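Local structure of peptidoglycan D,D-transpeptidase FtsI (Yersinia pestis, 6SYN) at residues A[19-22]-A[23-27]; A[347-350]-A[351-354]. The protein acts as a class B penicillin-binding protein, a peptidoglycan D,D-transpeptidase that probably forms the peptide cross-links of the cell wall in the periplasm. All coordinates share one frame; numbering follows the deposited sequence.

How the interactions relate
The two contacts lie on opposite sides of the chain's centre, their own centres about 46 Å apart and their nearest atoms about 32 Å apart. Interaction 1 comes first along the chain, within the dimerisation domain, and forms the hairpin between strands 19-20 and 26-38 of a mixed sheet. Interaction 2 follows far later, within the transpeptidase domain, in the loop between helices 319-327 and 354-360. They share no helix, strand or sheet. Both are local contacts within one continuous stretch, and each meets the start of a helix: the first ties the N-terminal hairpin to helix 183-199, while the second fastens a surface loop of the transpeptidase domain to helix 354-360, with no direct contact between them.

Interaction 1. Residues A[19-22]-A[23-27]; sequences ISDR and SGRPL
Ile-19 and Leu-27 are joined through the backbone, Leu-27 N donating to Ile-19 O at 2.8 Å. Nearer the bend, Asp-21 N bonds to Arg-25 O at 3.0 Å, and between these two bonds Ser-20 and Pro-26 form an antiparallel non-hydrogen-bonded pair. Gly-24 N then closes a type I turn on Asp-21 O (2.9 Å), with Gly-24 itself at positive phi (96°).

The Asp-21 carboxylate holds the loop from within. With CG between its backbone N and carbonyl carbon (chi1 87°), the group folds back over the turn, where OD1 accepts two amides from opposite faces of its plane: Ser-23 N at 3.2 Å, which makes an Asx turn, and Arg-25 N at 2.9 Å. The other oxygen forms a salt bridge, its syn lone pair meeting Arg-25 NH1 at 2.7 Å. OD2 lies in the guanidinium plane, yet the carboxylate and guanidinium planes stand 83° apart. A further bond to OD2 comes from Glu-183 N at the start of helix 183-199, so this buried carboxylate is held by four N-H groups, which probably favours its charged form.

Apolar contact is modest. Leu-27 CD1 lies 4.1 Å from Asp-21 CB, and both Leu-27 and Ile-19 pack on Ile-124 of helix 121-124. The Arg-22 guanidinium has its partners outside the hairpin: NH1 bonds to Ser-180 O and forms a salt bridge with Glu-216, tying the bend to a residue of the transpeptidase domain.

The arrangement is that of a 3:5 beta hairpin, a type I turn followed by a G1 beta bulge at Gly-24, here reinforced by the aspartate at the first turn position.

Interaction 2. Residues A[347-350]-A[351-354]; sequences PKKQ and RWSD
Lys-349 NZ is held by two groups, the indole of Trp-352 and the carboxylate of Glu-356 in the following helix. Over the Trp-352 six-membered ring the ammonium makes a cation-pi contact, NZ standing 4.2 Å from the ring centroid and 18° off the normal; with Glu-356 OE1 it forms a salt bridge. Its neighbour CE sits over the same face, 3.9 Å from that centroid, in a CH-pi contact.

The lysine chain reaches this place because CG lies between the backbone N and the carbonyl carbon (chi1 41°) and the rest runs out extended, crossing the indole at about a right angle. Trp-352 NE1 in turn makes a weak bond to Lys-349 O at 3.1 Å, so backbone and side chain of one residue both meet the indole. Pro-347 CG adds an apolar contact, 3.7 Å from Trp-352 CZ2, and Phe-360 of helix 354-360 meets the indole edge-to-face. Within the bend, Gln-350 NE2 bonds to Lys-348 O at 2.9 Å.

Ser-353 is the N-cap of helix 354-360: its side chain caps a backbone N of the first turn, while its own N donates to Glu-356 OE1, the reciprocal bond of a capping box. With a carboxylate as partner and a pi face beneath it, the Lys-349 ammonium probably stays charged; the same oxygen couples the lysine and its surface loop to the helix cap.

Interaction 1. Residues A[19-22]-A[23-27]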
loop_
_atom_site.group_PDB
_atom_site.type_symbol
_atom_site.label_atom_id
_atom_site.label_comp_id
_atom_site.label_asym_id
_atom_site.label_seq_id
_atom_site.Cartn_x
_atom_site.Cartn_y
_atom_site.Cartn_z
ATOM N N ILE A 19 15.914 -9.532 10.022
ATOM C CA ILE A 19 15.069 -8.334 9.736
ATOM C C ILE A 19 14.115 -8.131 10.914
ATOM O O ILE A 19 13.341 -9.061 11.221
ATOM C CB ILE A 19 14.294 -8.462 8.410
ATOM C CG1 ILE A 19 15.178 -8.980 7.271
ATOM C CG2 ILE A 19 13.638 -7.132 8.070
ATOM C CD1 ILE A 19 14.451 -9.197 5.965
ATOM N N SER A 20 14.170 -6.953 11.533
ATOM C CA SER A 20 13.285 -6.543 12.648
ATOM C C SER A 20 12.566 -5.242 12.287
ATOM O O SER A 20 12.992 -4.556 11.343
ATOM C CB SER A 20 14.071 -6.391 13.911
ATOM O OG SER A 20 14.969 -5.297 13.799
ATOM N N ASP A 21 11.517 -4.921 13.041
ATOM C CA ASP A 21 10.752 -3.652 12.931
ATOM C C ASP A 21 11.480 -2.579 13.759
ATOM O O ASP A 21 12.499 -2.908 14.407
ATOM C CB ASP A 21 9.282 -3.887 13.311
ATOM C CG ASP A 21 8.974 -3.769 14.796
ATOM O OD1 ASP A 21 9.923 -3.872 15.608
ATOM O OD2 ASP A 21 7.780 -3.565 15.130
ATOM N N ARG A 22 10.960 -1.350 13.755
ATOM C CA ARG A 22 11.626 -0.142 14.320
ATOM C C ARG A 22 12.019 -0.330 15.797
ATOM O O ARG A 22 12.954 0.372 16.214
ATOM C CB ARG A 22 10.754 1.103 14.114
ATOM C CG ARG A 22 9.382 1.079 14.777
ATOM C CD ARG A 22 8.702 2.434 14.653
ATOM N NE ARG A 22 9.647 3.514 14.940
ATOM C CZ ARG A 22 10.336 4.206 14.032
ATOM N NH1 ARG A 22 10.190 3.971 12.740
ATOM N NH2 ARG A 22 11.187 5.138 14.423
ATOM N N SER A 23 11.359 -1.226 16.547
ATOM C CA SER A 23 11.586 -1.461 18.003
ATOM C C SER A 23 12.326 -2.781 18.269
ATOM O O SER A 23 12.564 -3.077 19.451
ATOM C CB SER A 23 10.290 -1.426 18.764
ATOM O OG SER A 23 9.796 -0.098 18.873
ATOM N N GLY A 24 12.666 -3.551 17.231
ATOM C CA GLY A 24 13.439 -4.801 17.362
ATOM C C GLY A 24 12.571 -6.051 17.421
ATOM O O GLY A 24 13.086 -7.084 17.892
ATOM N N ARG A 25 11.314 -5.989 16.960
ATOM C CA ARG A 25 10.426 -7.183 16.852
ATOM C C ARG A 25 10.824 -7.976 15.612
ATOM O O ARG A 25 10.810 -7.442 14.506
ATOM C CB ARG A 25 8.944 -6.809 16.761
ATOM C CG ARG A 25 8.288 -6.484 18.095
ATOM C CD ARG A 25 6.907 -5.885 17.901
ATOM N NE ARG A 25 6.608 -4.926 18.952
ATOM C CZ ARG A 25 6.670 -3.601 18.839
ATOM N NH1 ARG A 25 7.014 -3.022 17.699
ATOM N NH2 ARG A 25 6.369 -2.850 19.884
ATOM N N PRO A 26 11.187 -9.271 15.743
ATOM C CA PRO A 26 11.671 -10.044 14.601
ATOM C C PRO A 26 10.580 -10.229 13.540
ATOM O O PRO A 26 9.457 -10.504 13.921
ATOM C CB PRO A 26 12.069 -11.397 15.216
ATOM C CG PRO A 26 12.231 -11.103 16.694
ATOM C CD PRO A 26 11.173 -10.060 16.984
ATOM N N LEU A 27 10.936 -10.061 12.262
ATOM C CA LEU A 27 10.033 -10.285 11.097
ATOM C C LEU A 27 10.610 -11.359 10.162
ATOM O O LEU A 27 9.811 -12.059 9.522
ATOM C CB LEU A 27 9.830 -8.972 10.334
ATOM C CG LEU A 27 9.471 -7.743 11.166
ATOM C CD1 LEU A 27 9.152 -6.574 10.253
ATOM C CD2 LEU A 27 8.299 -8.019 12.093
#

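Interaction 2. Residues A[347-350]-A[351-354]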
loop_
_atom_site.group_PDB
_atom_site.type_symbol
_atom_site.label_atom_id
_atom_site.label_comp_id
_atom_site.label_asym_id
_atom_site.label_seq_id
_atom_site.Cartn_x
_atom_site.Cartn_y
_atom_site.Cartn_z
ATOM N N PRO A 347 2.368 13.980 -16.776
ATOM C CA PRO A 347 2.469 14.725 -18.031
ATOM C C PRO A 347 3.630 15.727 -18.109
ATOM O O PRO A 347 3.872 16.451 -17.161
ATOM C CB PRO A 347 1.137 15.485 -18.152
ATOM C CG PRO A 347 0.602 15.534 -16.743
ATOM C CD PRO A 347 1.119 14.280 -16.064
ATOM N N LYS A 348 4.299 15.730 -19.264
ATOM C CA LYS A 348 5.360 16.694 -19.654
ATOM C C LYS A 348 4.941 17.392 -20.958
ATOM O O LYS A 348 5.823 17.922 -21.649
ATOM C CB LYS A 348 6.695 15.952 -19.775
ATOM C CG LYS A 348 7.082 15.118 -18.554
ATOM C CD LYS A 348 8.576 15.098 -18.268
ATOM C CE LYS A 348 9.025 13.902 -17.451
ATOM N NZ LYS A 348 10.504 13.794 -17.395
ATOM N N LYS A 349 3.642 17.400 -21.272
ATOM C CA LYS A 349 3.067 18.115 -22.446
ATOM C C LYS A 349 2.966 19.608 -22.112
ATOM O O LYS A 349 2.593 19.931 -20.966
ATOM C CB LYS A 349 1.698 17.545 -22.843
ATOM C CG LYS A 349 0.764 17.199 -21.692
ATOM C CD LYS A 349 -0.707 17.312 -22.030
ATOM C CE LYS A 349 -1.591 16.559 -21.059
ATOM N NZ LYS A 349 -3.018 16.626 -21.453
ATOM N N GLN A 350 3.282 20.477 -23.080
ATOM C CA GLN A 350 3.418 21.949 -22.892
ATOM C C GLN A 350 2.184 22.685 -23.433
ATOM O O GLN A 350 2.205 23.932 -23.420
ATOM C CB GLN A 350 4.673 22.461 -23.607
ATOM C CG GLN A 350 5.934 21.660 -23.304
ATOM C CD GLN A 350 6.371 21.779 -21.863
ATOM O OE1 GLN A 350 6.439 22.873 -21.310
ATOM N NE2 GLN A 350 6.686 20.650 -21.244
ATOM N N ARG A 351 1.155 21.959 -23.888
ATOM C CA ARG A 351 -0.024 22.533 -24.589
ATOM C C ARG A 351 -1.274 21.717 -24.237
ATOM O O ARG A 351 -1.568 20.737 -24.949
ATOM C CB ARG A 351 0.226 22.546 -26.100
ATOM C CG ARG A 351 -0.890 23.178 -26.920
ATOM C CD ARG A 351 -1.422 22.229 -27.981
ATOM N NE ARG A 351 -0.353 21.644 -28.792
ATOM C CZ ARG A 351 -0.416 20.477 -29.446
ATOM N NH1 ARG A 351 -1.508 19.727 -29.404
ATOM N NH2 ARG A 351 0.628 20.058 -30.142
ATOM N N TRP A 352 -1.983 22.125 -23.182
ATOM C CA TRP A 352 -3.176 21.424 -22.639
ATOM C C TRP A 352 -4.449 21.991 -23.267
ATOM O O TRP A 352 -4.510 23.220 -23.456
ATOM C CB TRP A 352 -3.248 21.583 -21.120
ATOM C CG TRP A 352 -2.169 20.909 -20.336
ATOM C CD1 TRP A 352 -0.818 21.086 -20.437
ATOM C CD2 TRP A 352 -2.374 19.985 -19.253
ATOM N NE1 TRP A 352 -0.170 20.313 -19.511
ATOM C CE2 TRP A 352 -1.098 19.628 -18.769
ATOM C CE3 TRP A 352 -3.509 19.421 -18.658
ATOM C CZ2 TRP A 352 -0.933 18.728 -17.718
ATOM C CZ3 TRP A 352 -3.343 18.536 -17.616
ATOM C CH2 TRP A 352 -2.071 18.197 -17.155
ATOM N N SER A 353 -5.434 21.130 -23.535
ATOM C CA SER A 353 -6.841 21.520 -23.807
ATOM C C SER A 353 -7.494 21.928 -22.484
ATOM O O SER A 353 -6.977 21.551 -21.418
ATOM C CB SER A 353 -7.612 20.419 -24.490
ATOM O OG SER A 353 -7.675 19.253 -23.681
ATOM N N ASP A 354 -8.587 22.682 -22.564
ATOM C CA ASP A 354 -9.315 23.248 -21.398
ATOM C C ASP A 354 -9.962 22.110 -20.592
ATOM O O ASP A 354 -9.987 22.214 -19.351
ATOM C CB ASP A 354 -10.299 24.315 -21.879
ATOM C CG ASP A 354 -9.612 25.579 -22.369
ATOM O OD1 ASP A 354 -8.397 25.516 -22.680
ATOM O OD2 ASP A 354 -10.293 26.618 -22.429
#